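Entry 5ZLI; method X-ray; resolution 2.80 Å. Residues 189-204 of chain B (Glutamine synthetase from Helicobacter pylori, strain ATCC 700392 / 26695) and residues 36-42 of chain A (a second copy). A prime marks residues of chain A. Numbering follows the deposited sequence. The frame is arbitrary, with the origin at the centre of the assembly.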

# COMPACT_ATOMS: atom_id res chain seq x y z
N GLY B 189 27.06 2.73 29.49
CA GLY B 189 26.90 4.18 29.40
C GLY B 189 27.84 5.01 30.25
O GLY B 189 27.75 6.25 30.23
N TYR B 190 28.74 4.37 30.99
CA TYR B 190 29.62 5.07 31.92
C TYR B 190 31.10 4.97 31.50
O TYR B 190 31.76 3.94 31.72
CB TYR B 190 29.39 4.48 33.30
CG TYR B 190 30.04 5.21 34.47
CD1 TYR B 190 31.40 5.06 34.74
CD2 TYR B 190 29.28 6.00 35.32
CE1 TYR B 190 31.98 5.70 35.81
CE2 TYR B 190 29.86 6.65 36.40
CZ TYR B 190 31.21 6.49 36.63
OH TYR B 190 31.78 7.13 37.69
N MET B 191 31.63 6.04 30.89
CA MET B 191 30.88 7.21 30.47
C MET B 191 31.30 7.60 29.05
O MET B 191 31.96 8.61 28.86
CB MET B 191 31.14 8.38 31.40
CG MET B 191 31.17 8.01 32.85
SD MET B 191 31.43 9.49 33.81
CE MET B 191 32.64 8.94 35.01
N PRO B 192 30.96 6.80 28.05
CA PRO B 192 31.44 7.10 26.71
C PRO B 192 31.07 8.52 26.36
O PRO B 192 30.06 9.05 26.83
CB PRO B 192 30.72 6.07 25.83
CG PRO B 192 30.48 4.95 26.74
CD PRO B 192 30.16 5.56 28.06
N VAL B 193 31.92 9.13 25.56
CA VAL B 193 31.73 10.50 25.08
C VAL B 193 30.75 10.43 23.92
O VAL B 193 30.50 9.34 23.39
CB VAL B 193 33.05 11.16 24.65
CG1 VAL B 193 33.89 11.58 25.87
CG2 VAL B 193 33.85 10.23 23.68
N PRO B 194 30.14 11.54 23.53
CA PRO B 194 29.33 11.63 22.32
C PRO B 194 30.17 11.34 21.09
O PRO B 194 31.37 11.52 21.16
CB PRO B 194 28.81 13.06 22.34
CG PRO B 194 28.82 13.43 23.83
CD PRO B 194 30.00 12.73 24.40
N PRO B 195 29.56 10.92 19.99
CA PRO B 195 28.10 10.84 19.74
C PRO B 195 27.43 9.59 20.31
O PRO B 195 26.21 9.46 20.23
CB PRO B 195 28.01 10.85 18.21
CG PRO B 195 29.46 10.73 17.70
CD PRO B 195 30.32 10.39 18.85
N THR B 196 28.24 8.69 20.89
CA THR B 196 27.70 7.56 21.64
C THR B 196 26.81 8.07 22.77
O THR B 196 25.81 7.44 23.13
CB THR B 196 28.84 6.70 22.17
OG1 THR B 196 29.67 6.28 21.07
CG2 THR B 196 28.32 5.48 22.93
N ASP B 197 27.22 9.16 23.39
CA ASP B 197 26.43 9.86 24.39
C ASP B 197 25.52 10.86 23.68
O ASP B 197 25.98 11.90 23.19
CB ASP B 197 27.35 10.52 25.41
CG ASP B 197 26.62 11.46 26.36
OD1 ASP B 197 25.44 11.21 26.70
OD2 ASP B 197 27.27 12.45 26.77
N THR B 198 24.23 10.56 23.64
CA THR B 198 23.28 11.44 22.99
C THR B 198 22.69 12.47 23.91
O THR B 198 22.03 13.39 23.42
CB THR B 198 22.10 10.66 22.45
OG1 THR B 198 21.31 10.24 23.57
CG2 THR B 198 22.57 9.47 21.65
N MET B 199 22.88 12.35 25.23
CA MET B 199 22.14 13.18 26.17
C MET B 199 22.96 14.34 26.71
O MET B 199 22.60 14.92 27.73
CB MET B 199 21.64 12.33 27.34
CG MET B 199 21.02 11.02 26.96
SD MET B 199 19.39 11.22 26.24
CE MET B 199 18.83 9.51 26.19
N MET B 200 24.06 14.68 26.04
CA MET B 200 24.96 15.66 26.60
C MET B 200 24.31 17.04 26.63
O MET B 200 24.52 17.80 27.58
CB MET B 200 26.27 15.65 25.81
CG MET B 200 27.37 16.57 26.29
SD MET B 200 27.75 17.79 25.00
CE MET B 200 29.17 17.13 24.11
N ASP B 201 23.53 17.38 25.60
CA ASP B 201 22.85 18.67 25.59
C ASP B 201 21.55 18.63 26.37
O ASP B 201 21.06 19.65 26.84
CB ASP B 201 22.58 19.14 24.16
CG ASP B 201 23.85 19.50 23.42
OD1 ASP B 201 24.92 19.63 24.09
OD2 ASP B 201 23.80 19.66 22.19
N ILE B 202 20.95 17.45 26.46
CA ILE B 202 19.76 17.27 27.26
C ILE B 202 20.12 17.35 28.74
O ILE B 202 19.46 18.04 29.52
CB ILE B 202 19.11 15.93 26.88
CG1 ILE B 202 18.09 16.09 25.76
CG2 ILE B 202 18.45 15.29 28.09
CD1 ILE B 202 16.74 16.60 26.18
N ARG B 203 21.18 16.65 29.14
CA ARG B 203 21.62 16.70 30.53
C ARG B 203 22.07 18.10 30.88
O ARG B 203 21.70 18.65 31.92
CB ARG B 203 22.74 15.66 30.76
CG ARG B 203 22.21 14.21 30.63
CD ARG B 203 23.17 13.12 31.11
NE ARG B 203 24.53 13.33 30.64
CZ ARG B 203 25.10 12.65 29.64
NH1 ARG B 203 24.45 11.67 29.04
NH2 ARG B 203 26.34 12.93 29.28
N THR B 204 22.80 18.73 29.98
CA THR B 204 23.22 20.10 30.19
C THR B 204 22.02 21.04 30.29
O THR B 204 22.06 22.01 31.06
CB THR B 204 24.15 20.50 29.05
OG1 THR B 204 25.38 19.77 29.18
CG2 THR B 204 24.44 21.94 29.12
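Chain A, residues 36-42: GTWNHIA

Residues 36-42 of chain A cross the loop of chain B mainly through an extended segment, strand from Trp38′ on, which meets the loop at a single β-bridge. Asn39′ faces Pro192 at the centre, with a CA-CA distance of 4.4 Å. The backbone hydrogen bonds flanking this pair link Trp38′ to Val193 and His40′ to Met191, so the register has the antiparallel sense: as chain A advances, its partners step back along chain B. Together the two stretches bury 498 Å².

Gly36′ makes no contact with chain B. Its backbone, at phi/psi 108/-4, adopts a conformation in which a CB would be jammed against the carbonyl oxygen of the preceding residue. Thr37′ turns to phi/psi -68/133 and only grazes the loop, its CG2 lying 4.4 Å from CA of Pro192.

At Trp38′ the backbone engages. Its carbonyl O accepts a hydrogen bond from N of Val193 at 3.0 Å, and the same oxygen lies 3.6 Å from CA of Pro192 in a CA-H...O contact. The end of the indole leads away from chain B, so the apolar packing here is made near the root of the side chain, where CB of Trp38′ sits 3.7 Å from CG2 of Val193.

Asn39′ pairs with a proline, which has no amide hydrogen to offer, and its side chain finds a donor one residue earlier. In the m rotamer, OD1 of Asn39′ accepts a hydrogen bond from N of Met191 at 2.7 Å. This amide belongs to the cis peptide bond between Tyr190 and Met191. CA of Asn39′ also approaches O of Met191 to 3.0 Å in a second CA-H...O contact.

That carbonyl receives the other backbone hydrogen bond of the bridge, from N of His40′ to O of Met191 at 3.0 Å. His40′ has the largest area covered by the partner stretch, 120 Å². With chi1 at 70° (p), its imidazole reaches along the loop, bringing CD2 to 3.6 Å from CA of Val193 and NE2 to 3.6 Å from CD of Pro194. Beyond these, NE2 of His40′ donates a weak hydrogen bond to OD2 of Asp197 at 2.9 Å. The carboxylate is also held within chain B by Arg203, whose NH1 forms a salt bridge with OD1 of Asp197 at 2.6 Å and whose NH2 donates to OD2 of Asp197 at 2.7 Å. The histidine thus shares OD2 of Asp197 with Arg203, and its CE1 lies 3.7 Å from NH2 of Arg203, at the edge of the guanidinium. ND1 of His40′ is hydrogen-bonded elsewhere in the structure.

Past the histidine the contact becomes apolar. CB of Ile41′ lies 3.5 Å from SD of Met191, the thioether extending from the same residue whose backbone pairs with His40′. Ala42′ leaves the interface: although its CA-to-CB bond points toward chain B, its CB remains 5.9 Å from OG1 of Thr204, on the helix of chain B.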

# COMPACT_ATOMS: atom_id res chain seq x y z
N GLY A 36 40.65 2.23 25.01
CA GLY A 36 40.89 3.39 24.17
C GLY A 36 39.71 4.33 24.10
O GLY A 36 39.79 5.37 23.43
N THR A 37 38.60 3.96 24.73
CA THR A 37 37.38 4.76 24.72
C THR A 37 37.55 6.06 25.48
O THR A 37 38.09 6.10 26.58
CB THR A 37 36.25 3.94 25.32
OG1 THR A 37 35.95 2.88 24.42
CG2 THR A 37 34.99 4.79 25.62
N TRP A 38 37.11 7.13 24.88
CA TRP A 38 37.14 8.38 25.59
C TRP A 38 35.85 8.50 26.43
O TRP A 38 34.74 8.21 25.95
CB TRP A 38 37.36 9.54 24.61
CG TRP A 38 38.15 10.59 25.23
CD1 TRP A 38 38.78 10.51 26.43
CD2 TRP A 38 38.43 11.90 24.72
NE1 TRP A 38 39.42 11.68 26.71
CE2 TRP A 38 39.23 12.55 25.67
CE3 TRP A 38 38.08 12.58 23.56
CZ2 TRP A 38 39.69 13.85 25.50
CZ3 TRP A 38 38.55 13.86 23.38
CH2 TRP A 38 39.35 14.49 24.35
N ASN A 39 36.03 8.82 27.71
CA ASN A 39 34.96 8.93 28.69
C ASN A 39 34.99 10.31 29.32
O ASN A 39 36.07 10.88 29.51
CB ASN A 39 35.09 7.87 29.75
CG ASN A 39 34.92 6.49 29.20
OD1 ASN A 39 33.85 5.91 29.30
ND2 ASN A 39 35.96 5.97 28.57
N HIS A 40 33.81 10.81 29.70
CA HIS A 40 33.71 12.17 30.24
C HIS A 40 32.72 12.26 31.39
O HIS A 40 31.79 11.46 31.53
CB HIS A 40 33.29 13.18 29.17
CG HIS A 40 31.87 13.02 28.71
ND1 HIS A 40 30.97 14.07 28.69
CD2 HIS A 40 31.19 11.93 28.29
CE1 HIS A 40 29.80 13.63 28.26
NE2 HIS A 40 29.90 12.34 28.02
N ILE A 41 32.90 13.28 32.19
CA ILE A 41 32.03 13.55 33.31
C ILE A 41 32.07 15.05 33.57
O ILE A 41 33.13 15.62 33.82
CB ILE A 41 32.45 12.72 34.53
CG1 ILE A 41 31.69 13.17 35.76
CG2 ILE A 41 33.94 12.76 34.69
CD1 ILE A 41 31.96 12.32 36.94
N ALA A 42 30.91 15.70 33.48
CA ALA A 42 30.81 17.15 33.44
C ALA A 42 30.44 17.70 34.81
O ALA A 42 29.49 17.24 35.45
CB ALA A 42 29.74 17.57 32.42